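Local atomic coordinates of LIM domain only protein 7 (PDB entry 2EAQ), a protein that probably acts in protein–protein interactions, its PDZ domain being of the kind that binds short peptide segments, typically the carboxyl termini of partner proteins. Residues A33-E36 / A41-S44; E51-A54 / T58-S61. All blocks are in the same frame, centred on the assembly; numbering follows the deposited sequence.

Contact 1: A33-E36 / A41-S44; sequences ASVE and AEFS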
loop_
_atom_site.group_PDB
_atom_site.type_symbol
_atom_site.label_atom_id
_atom_site.label_comp_id
_atom_site.label_asym_id
_atom_site.label_seq_id
_atom_site.Cartn_x
_atom_site.Cartn_y
_atom_site.Cartn_z
ATOM N N ALA A 33 -4.512 -6.367 -3.854
ATOM C CA ALA A 33 -5.199 -7.218 -4.853
ATOM C C ALA A 33 -4.244 -7.835 -5.884
ATOM O O ALA A 33 -4.429 -8.959 -6.382
ATOM C CB ALA A 33 -6.240 -6.384 -5.582
ATOM N N SER A 34 -3.210 -7.074 -6.238
ATOM C CA SER A 34 -2.271 -7.525 -7.275
ATOM C C SER A 34 -0.966 -6.785 -7.042
ATOM O O SER A 34 -0.943 -5.686 -6.450
ATOM C CB SER A 34 -2.844 -7.158 -8.658
ATOM O OG SER A 34 -2.838 -5.736 -8.889
ATOM N N VAL A 35 0.137 -7.423 -7.477
ATOM C CA VAL A 35 1.511 -6.851 -7.415
ATOM C C VAL A 35 2.109 -7.183 -8.756
ATOM O O VAL A 35 2.307 -8.351 -9.071
ATOM C CB VAL A 35 2.312 -7.454 -6.251
ATOM C CG1 VAL A 35 3.715 -6.812 -6.228
ATOM C CG2 VAL A 35 1.673 -7.160 -4.952
ATOM N N GLU A 36 2.436 -6.140 -9.516
ATOM C CA GLU A 36 2.918 -6.292 -10.868
ATOM C C GLU A 36 4.380 -6.640 -10.995
ATOM O O GLU A 36 5.240 -6.071 -10.325
ATOM C CB GLU A 36 2.728 -4.994 -11.599
ATOM C CG GLU A 36 1.315 -4.536 -11.840
ATOM C CD GLU A 36 1.417 -3.296 -12.748
ATOM O OE1 GLU A 36 1.523 -3.462 -14.001
ATOM O OE2 GLU A 36 1.477 -2.185 -12.212
ATOM N N ALA A 41 6.764 -2.228 -6.139
ATOM C CA ALA A 41 6.079 -3.020 -5.106
ATOM C C ALA A 41 6.549 -4.473 -5.130
ATOM O O ALA A 41 6.698 -5.081 -4.069
ATOM C CB ALA A 41 4.565 -2.912 -5.320
ATOM N N GLU A 42 6.866 -5.038 -6.308
ATOM C CA GLU A 42 7.364 -6.393 -6.378
ATOM C C GLU A 42 8.786 -6.406 -5.822
ATOM O O GLU A 42 9.124 -7.287 -5.054
ATOM C CB GLU A 42 7.329 -6.896 -7.840
ATOM C CG GLU A 42 7.934 -8.245 -8.030
ATOM C CD GLU A 42 7.165 -9.390 -7.453
ATOM O OE1 GLU A 42 6.103 -9.226 -6.772
ATOM O OE2 GLU A 42 7.634 -10.526 -7.690
ATOM N N PHE A 43 9.577 -5.409 -6.200
ATOM C CA PHE A 43 10.966 -5.337 -5.711
ATOM C C PHE A 43 10.933 -5.335 -4.177
ATOM O O PHE A 43 11.712 -6.020 -3.514
ATOM C CB PHE A 43 11.611 -4.023 -6.228
ATOM C CG PHE A 43 13.012 -3.780 -5.689
ATOM C CD1 PHE A 43 14.131 -4.410 -6.254
ATOM C CD2 PHE A 43 13.187 -2.993 -4.572
ATOM C CE1 PHE A 43 15.402 -4.215 -5.659
ATOM C CE2 PHE A 43 14.440 -2.798 -3.974
ATOM C CZ PHE A 43 15.543 -3.422 -4.530
ATOM N N SER A 44 10.005 -4.555 -3.606
ATOM C CA SER A 44 9.920 -4.437 -2.130
ATOM C C SER A 44 9.296 -5.599 -1.429
ATOM O O SER A 44 9.314 -5.675 -0.206
ATOM C CB SER A 44 9.125 -3.195 -1.770
ATOM O OG SER A 44 9.873 -2.012 -2.114
#
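In this PDZ domain the end of strand 29-35 meets the short helix 40-43 after a turn of only a few residues, and Val35 carries most of the contact. The two segments come closest at Val35 and Glu42, whose CA atoms lie 6.0 Å apart, and no hydrogen bond links them directly. CG1 of Val35 does most of the touching: with this methyl anti to the backbone N (chi1 -179°), it reaches onto the first turn of the helix. There Val35 CG1 comes 3.6 Å from Glu42 N and 3.8 Å from Ala41 C, resting on the peptide unit. The same methyl meets Ala41 CB at 4.1 Å, the apolar part of the contact. Glu42 bends at chi2 (70°) and crosses the valine at about a right angle, which lays OE1 3.4 Å from Val35 CG1, a carboxylate oxygen against a methyl group. Beside this, Glu36 O sits 3.3 Å from Glu42 CB, so the root of the glutamate side chain lies against the carbonyl that follows the strand. Ser39, just ahead of the helix, supplies the polar link: its OG is hydrogen-bonded both to Glu36 O and to Glu42 N. Glu36 and Glu42 are exposed residues, but the Glu36 side chain leaves the contact whereas that of Glu42 turns to the valine. Ala41 is buried and packs on Phe21 of strand 21-26. That strand pairs with strand 29-35, where Ala33 and Ser34 form a classic bulge opposite Thr22, and Ser44, following Phe43, lies against Ile7 and Ile9 of strand 2-10.

Contact 2: E51-A54 / T58-S61; sequences EIIA and TKFS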
loop_
_atom_site.group_PDB
_atom_site.type_symbol
_atom_site.label_atom_id
_atom_site.label_comp_id
_atom_site.label_asym_id
_atom_site.label_seq_id
_atom_site.Cartn_x
_atom_site.Cartn_y
_atom_site.Cartn_z
ATOM N N GLU A 51 -2.943 -7.433 4.229
ATOM C CA GLU A 51 -3.931 -6.426 4.664
ATOM C C GLU A 51 -3.208 -5.131 4.881
ATOM O O GLU A 51 -2.158 -5.137 5.562
ATOM C CB GLU A 51 -4.627 -6.848 5.951
ATOM C CG GLU A 51 -5.759 -5.821 6.265
ATOM C CD GLU A 51 -6.486 -6.038 7.561
ATOM O OE1 GLU A 51 -6.172 -6.996 8.276
ATOM O OE2 GLU A 51 -7.349 -5.175 7.838
ATOM N N ILE A 52 -3.709 -4.042 4.318
ATOM C CA ILE A 52 -3.035 -2.758 4.429
ATOM C C ILE A 52 -3.583 -2.039 5.670
ATOM O O ILE A 52 -4.790 -1.743 5.787
ATOM C CB ILE A 52 -3.282 -1.918 3.139
ATOM C CG1 ILE A 52 -2.744 -2.714 1.950
ATOM C CG2 ILE A 52 -2.647 -0.546 3.237
ATOM C CD1 ILE A 52 -3.163 -2.161 0.535
ATOM N N ILE A 53 -2.712 -1.751 6.633
ATOM C CA ILE A 53 -3.116 -1.090 7.845
ATOM C C ILE A 53 -2.885 0.392 7.829
ATOM O O ILE A 53 -3.712 1.166 8.283
ATOM C CB ILE A 53 -2.407 -1.745 9.075
ATOM C CG1 ILE A 53 -2.720 -3.248 9.135
ATOM C CG2 ILE A 53 -2.860 -1.032 10.359
ATOM C CD1 ILE A 53 -4.152 -3.602 9.127
ATOM N N ALA A 54 -1.769 0.816 7.256
ATOM C CA ALA A 54 -1.459 2.238 7.181
ATOM C C ALA A 54 -0.422 2.498 6.087
ATOM O O ALA A 54 0.270 1.586 5.685
ATOM C CB ALA A 54 -0.796 2.738 8.509
ATOM N N THR A 58 -0.777 7.690 7.685
ATOM C CA THR A 58 -2.214 7.582 7.545
ATOM C C THR A 58 -2.650 6.173 7.833
ATOM O O THR A 58 -2.339 5.246 7.090
ATOM C CB THR A 58 -2.618 7.935 6.096
ATOM O OG1 THR A 58 -2.264 9.293 5.822
ATOM C CG2 THR A 58 -4.100 7.777 5.877
ATOM N N LYS A 59 -3.390 6.002 8.938
ATOM C CA LYS A 59 -3.941 4.685 9.265
ATOM C C LYS A 59 -5.280 4.585 8.513
ATOM O O LYS A 59 -6.121 5.513 8.542
ATOM C CB LYS A 59 -4.159 4.587 10.788
ATOM C CG LYS A 59 -4.600 3.217 11.265
ATOM C CD LYS A 59 -4.859 3.169 12.770
ATOM C CE LYS A 59 -4.852 1.716 13.257
ATOM N NZ LYS A 59 -5.753 0.795 12.421
ATOM N N PHE A 60 -5.510 3.492 7.813
ATOM C CA PHE A 60 -6.793 3.320 7.128
ATOM C C PHE A 60 -7.964 3.156 8.086
ATOM O O PHE A 60 -7.880 2.461 9.136
ATOM C CB PHE A 60 -6.760 2.043 6.289
ATOM C CG PHE A 60 -8.049 1.771 5.555
ATOM C CD1 PHE A 60 -8.385 2.537 4.441
ATOM C CD2 PHE A 60 -8.952 0.822 6.048
ATOM C CE1 PHE A 60 -9.634 2.378 3.794
ATOM C CE2 PHE A 60 -10.192 0.643 5.430
ATOM C CZ PHE A 60 -10.536 1.416 4.319
ATOM N N SER A 61 -9.065 3.776 7.719
ATOM C CA SER A 61 -10.284 3.469 8.447
ATOM C C SER A 61 -11.393 3.518 7.418
ATOM O O SER A 61 -11.404 4.378 6.510
ATOM C CB SER A 61 -10.586 4.428 9.583
ATOM O OG SER A 61 -11.938 4.252 9.999
HETATM O O HOH W 1 -6.003 0.520 9.658
#
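Ile53 O receives the one direct hydrogen bond between the segments, from Phe60 N (3.0 Å, 158° at the hydrogen), with the donor tilted 27° from the carbonyl plane. A water gives this oxygen a second donor at 2.7 Å. The same water also donates to Phe60 O and accepts from Lys59 NZ at 2.8 Å, so it ties two carbonyls and an ammonium group together at the edge of the sheet. Lys59 runs extended beside Ile53, both side chains pointing the same way, and a bend at chi4 (-50°) turns NZ to the water and to within 4.0 Å of Ile53 CG2. The segments form the hairpin of strands 51-55 and 58-59 in the PDZ fold, Phe60 following directly on the second strand; Ala54 and Lys59 form an antiparallel non-hydrogen-bonded pair, and Ile53 with Ala54 makes a classic beta bulge opposite Asp84 of strand 80-88. Van der Waals contacts complete the hairpin: Ala54 CB lies 3.3 Å from Thr58 O and 3.8 Å from Lys59 CA, while Phe60 CB approaches Ile53 O at 3.7 Å. Beyond that CB, the Phe60 ring makes an edge-to-face contact with Trp68 of helix 65-78, and Ile52 packs on Ile30, Val32 and Trp68.

Overall arrangement
The two contacts follow one another along the chain, helix 40-43 being followed, after an intervening loop, by strand 51-55. Their centres are about 17 Å apart, on opposite sides of the domain centre, and their nearest atoms stay about 6 Å from each other. Strand 29-35 connects them: its end carries Val35 of contact 1, while Ile30 and Val32 pack against Ile52 of contact 2. In PDZ domains the peptide groove runs between the counterparts of strand 21-26 and helix 65-78; contact 1 borders the first through Ala41, contact 2 the second through Thr58 and Phe60. A bound nickel ion lies about 12 Å from the Val35 side chain, and one about 13 Å from that of Ile52.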